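Local coordinates for adherence and virulence protein A (Streptococcus pneumoniae, PDB 6PON) that probably binds host fibronectin and so helps the pneumococcus adhere to tissue and cause disease, at residues Leu15-Val20 with Ile88-Gln93. Residues are numbered along the deposited sequence; the frame is centred on the assembly and turned at random.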
loop_
_atom_site.group_PDB
_atom_site.type_symbol
_atom_site.label_atom_id
_atom_site.label_comp_id
_atom_site.label_asym_id
_atom_site.label_seq_id
_atom_site.Cartn_x
_atom_site.Cartn_y
_atom_site.Cartn_z
ATOM N N LEU B 15 -30.456 5.825 -8.404
ATOM C CA LEU B 15 -31.791 6.359 -8.164
ATOM C C LEU B 15 -31.858 7.795 -8.647
ATOM O O LEU B 15 -32.852 8.213 -9.243
ATOM C CB LEU B 15 -32.159 6.269 -6.680
ATOM C CG LEU B 15 -32.159 4.896 -5.995
ATOM C CD1 LEU B 15 -32.482 5.005 -4.506
ATOM C CD2 LEU B 15 -33.111 3.953 -6.668
ATOM N N ARG B 16 -30.774 8.544 -8.449
ATOM C CA ARG B 16 -30.737 9.926 -8.895
ATOM C C ARG B 16 -30.948 10.013 -10.400
ATOM O O ARG B 16 -31.875 10.690 -10.876
ATOM C CB ARG B 16 -29.408 10.551 -8.491
ATOM C CG ARG B 16 -29.395 12.048 -8.494
ATOM C CD ARG B 16 -28.029 12.550 -8.067
ATOM N NE ARG B 16 -27.798 12.405 -6.632
ATOM C CZ ARG B 16 -26.868 11.624 -6.081
ATOM N NH1 ARG B 16 -26.063 10.894 -6.837
ATOM N NH2 ARG B 16 -26.740 11.578 -4.758
ATOM N N SER B 17 -30.127 9.291 -11.169
ATOM C CA SER B 17 -30.189 9.447 -12.613
ATOM C C SER B 17 -31.429 8.789 -13.213
ATOM O O SER B 17 -31.817 9.134 -14.335
ATOM C CB SER B 17 -28.906 8.902 -13.261
ATOM O OG SER B 17 -29.023 7.539 -13.624
ATOM N N GLU B 18 -32.072 7.866 -12.509
ATOM C CA GLU B 18 -33.287 7.307 -13.086
ATOM C C GLU B 18 -34.535 8.085 -12.710
ATOM O O GLU B 18 -35.519 8.040 -13.454
ATOM C CB GLU B 18 -33.460 5.844 -12.691
ATOM C CG GLU B 18 -32.460 4.945 -13.371
ATOM C CD GLU B 18 -33.059 4.206 -14.557
ATOM O OE1 GLU B 18 -32.491 4.322 -15.658
ATOM O OE2 GLU B 18 -34.080 3.510 -14.408
ATOM N N LEU B 19 -34.500 8.846 -11.630
ATOM C CA LEU B 19 -35.720 9.347 -11.033
ATOM C C LEU B 19 -35.821 10.862 -10.966
ATOM O O LEU B 19 -36.942 11.379 -11.001
ATOM C CB LEU B 19 -35.878 8.769 -9.620
ATOM C CG LEU B 19 -36.048 7.254 -9.587
ATOM C CD1 LEU B 19 -36.293 6.769 -8.165
ATOM C CD2 LEU B 19 -37.178 6.832 -10.510
ATOM N N VAL B 20 -34.699 11.583 -10.864
ATOM C CA VAL B 20 -34.778 13.021 -10.642
ATOM C C VAL B 20 -35.554 13.650 -11.792
ATOM O O VAL B 20 -35.427 13.241 -12.950
ATOM C CB VAL B 20 -33.371 13.627 -10.460
ATOM C CG1 VAL B 20 -33.388 15.149 -10.515
ATOM C CG2 VAL B 20 -32.810 13.225 -9.124
ATOM N N ILE B 88 -39.911 15.159 -8.420
ATOM C CA ILE B 88 -38.769 14.721 -7.629
ATOM C C ILE B 88 -37.610 15.660 -7.926
ATOM O O ILE B 88 -37.076 15.669 -9.036
ATOM C CB ILE B 88 -38.414 13.261 -7.920
ATOM C CG1 ILE B 88 -39.509 12.354 -7.357
ATOM C CG2 ILE B 88 -37.072 12.904 -7.294
ATOM C CD1 ILE B 88 -39.369 10.920 -7.730
ATOM N N GLU B 89 -37.220 16.459 -6.937
ATOM C CA GLU B 89 -36.250 17.507 -7.219
ATOM C C GLU B 89 -34.811 17.060 -7.022
ATOM O O GLU B 89 -33.949 17.411 -7.830
ATOM C CB GLU B 89 -36.550 18.736 -6.367
ATOM C CG GLU B 89 -37.645 19.579 -7.006
ATOM C CD GLU B 89 -38.095 20.729 -6.144
ATOM O OE1 GLU B 89 -37.826 20.714 -4.917
ATOM O OE2 GLU B 89 -38.724 21.651 -6.709
ATOM N N SER B 90 -34.540 16.272 -5.982
ATOM C CA SER B 90 -33.196 15.809 -5.685
ATOM C C SER B 90 -33.298 14.519 -4.883
ATOM O O SER B 90 -34.286 14.296 -4.172
ATOM C CB SER B 90 -32.414 16.856 -4.893
ATOM O OG SER B 90 -32.971 16.994 -3.596
ATOM N N ILE B 91 -32.275 13.664 -5.003
ATOM C CA ILE B 91 -32.191 12.437 -4.217
ATOM C C ILE B 91 -30.781 12.356 -3.657
ATOM O O ILE B 91 -29.812 12.259 -4.417
ATOM C CB ILE B 91 -32.522 11.179 -5.042
ATOM C CG1 ILE B 91 -33.951 11.233 -5.575
ATOM C CG2 ILE B 91 -32.334 9.918 -4.201
ATOM C CD1 ILE B 91 -34.251 10.132 -6.550
ATOM N N GLU B 92 -30.663 12.377 -2.330
ATOM C CA GLU B 92 -29.377 12.636 -1.700
ATOM C C GLU B 92 -29.166 11.703 -0.521
ATOM O O GLU B 92 -30.052 11.554 0.331
ATOM C CB GLU B 92 -29.263 14.101 -1.230
ATOM C CG GLU B 92 -29.473 15.171 -2.316
ATOM C CD GLU B 92 -28.418 15.127 -3.418
ATOM O OE1 GLU B 92 -27.367 14.472 -3.224
ATOM O OE2 GLU B 92 -28.641 15.733 -4.490
ATOM N N GLN B 93 -27.987 11.088 -0.477
ATOM C CA GLN B 93 -27.515 10.430 0.731
ATOM C C GLN B 93 -26.949 11.477 1.682
ATOM O O GLN B 93 -26.276 12.420 1.257
ATOM C CB GLN B 93 -26.444 9.396 0.378
ATOM C CG GLN B 93 -25.867 8.642 1.547
ATOM C CD GLN B 93 -24.807 7.656 1.111
ATOM O OE1 GLN B 93 -24.316 7.709 -0.023
ATOM N NE2 GLN B 93 -24.461 6.735 2.001
HETATM O O HOH W 1 -30.018 14.728 -6.454
#
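The R16 side chain reaches from the helix to the edge of strand 88-93 at I91, where its NE donates to I91 O at 3.0 Å. Its NH2 adds a weak hydrogen bond to the same I91 O at 3.2 Å and a salt bridge to E92 OE1 at 3.3 Å, whose hydrogen bond is also weak. A long, multiply donating arginine suits this place, since one guanidinium serves a backbone carbonyl and a carboxylate together; its NH1 pairs with E13. Water 1 accepts from I91 N at 2.9 Å, weakly from R16 NE at 3.2 Å, and donates to E92 OE2 at 2.6 Å. In this NFACT N-terminal and middle region, helix 5-19 packs against the edge strand of the five-stranded antiparallel sheet; the axes of helix 15-19 and strand 88-93 approach to 8.2 Å, nearly antiparallel at 170°. A classic beta bulge sets both E89 and S90 opposite T103 of strand 99-107. Beneath the polar layer, the long isoleucine I91 reaches between three helix residues: CD1 lies 3.7 Å from L19 CB and 4.4 Å from L15 CB, while CG1 is 4.2 Å from V20 CG2. V20, just leaving helical geometry, is compact enough to lie over the strand backbone, its CG1 3.6 Å from E89 O. Leucines suit the buried apolar face, where L15 and L19 meet L61 of the four-stranded sheet and I88 joins L19 against I39.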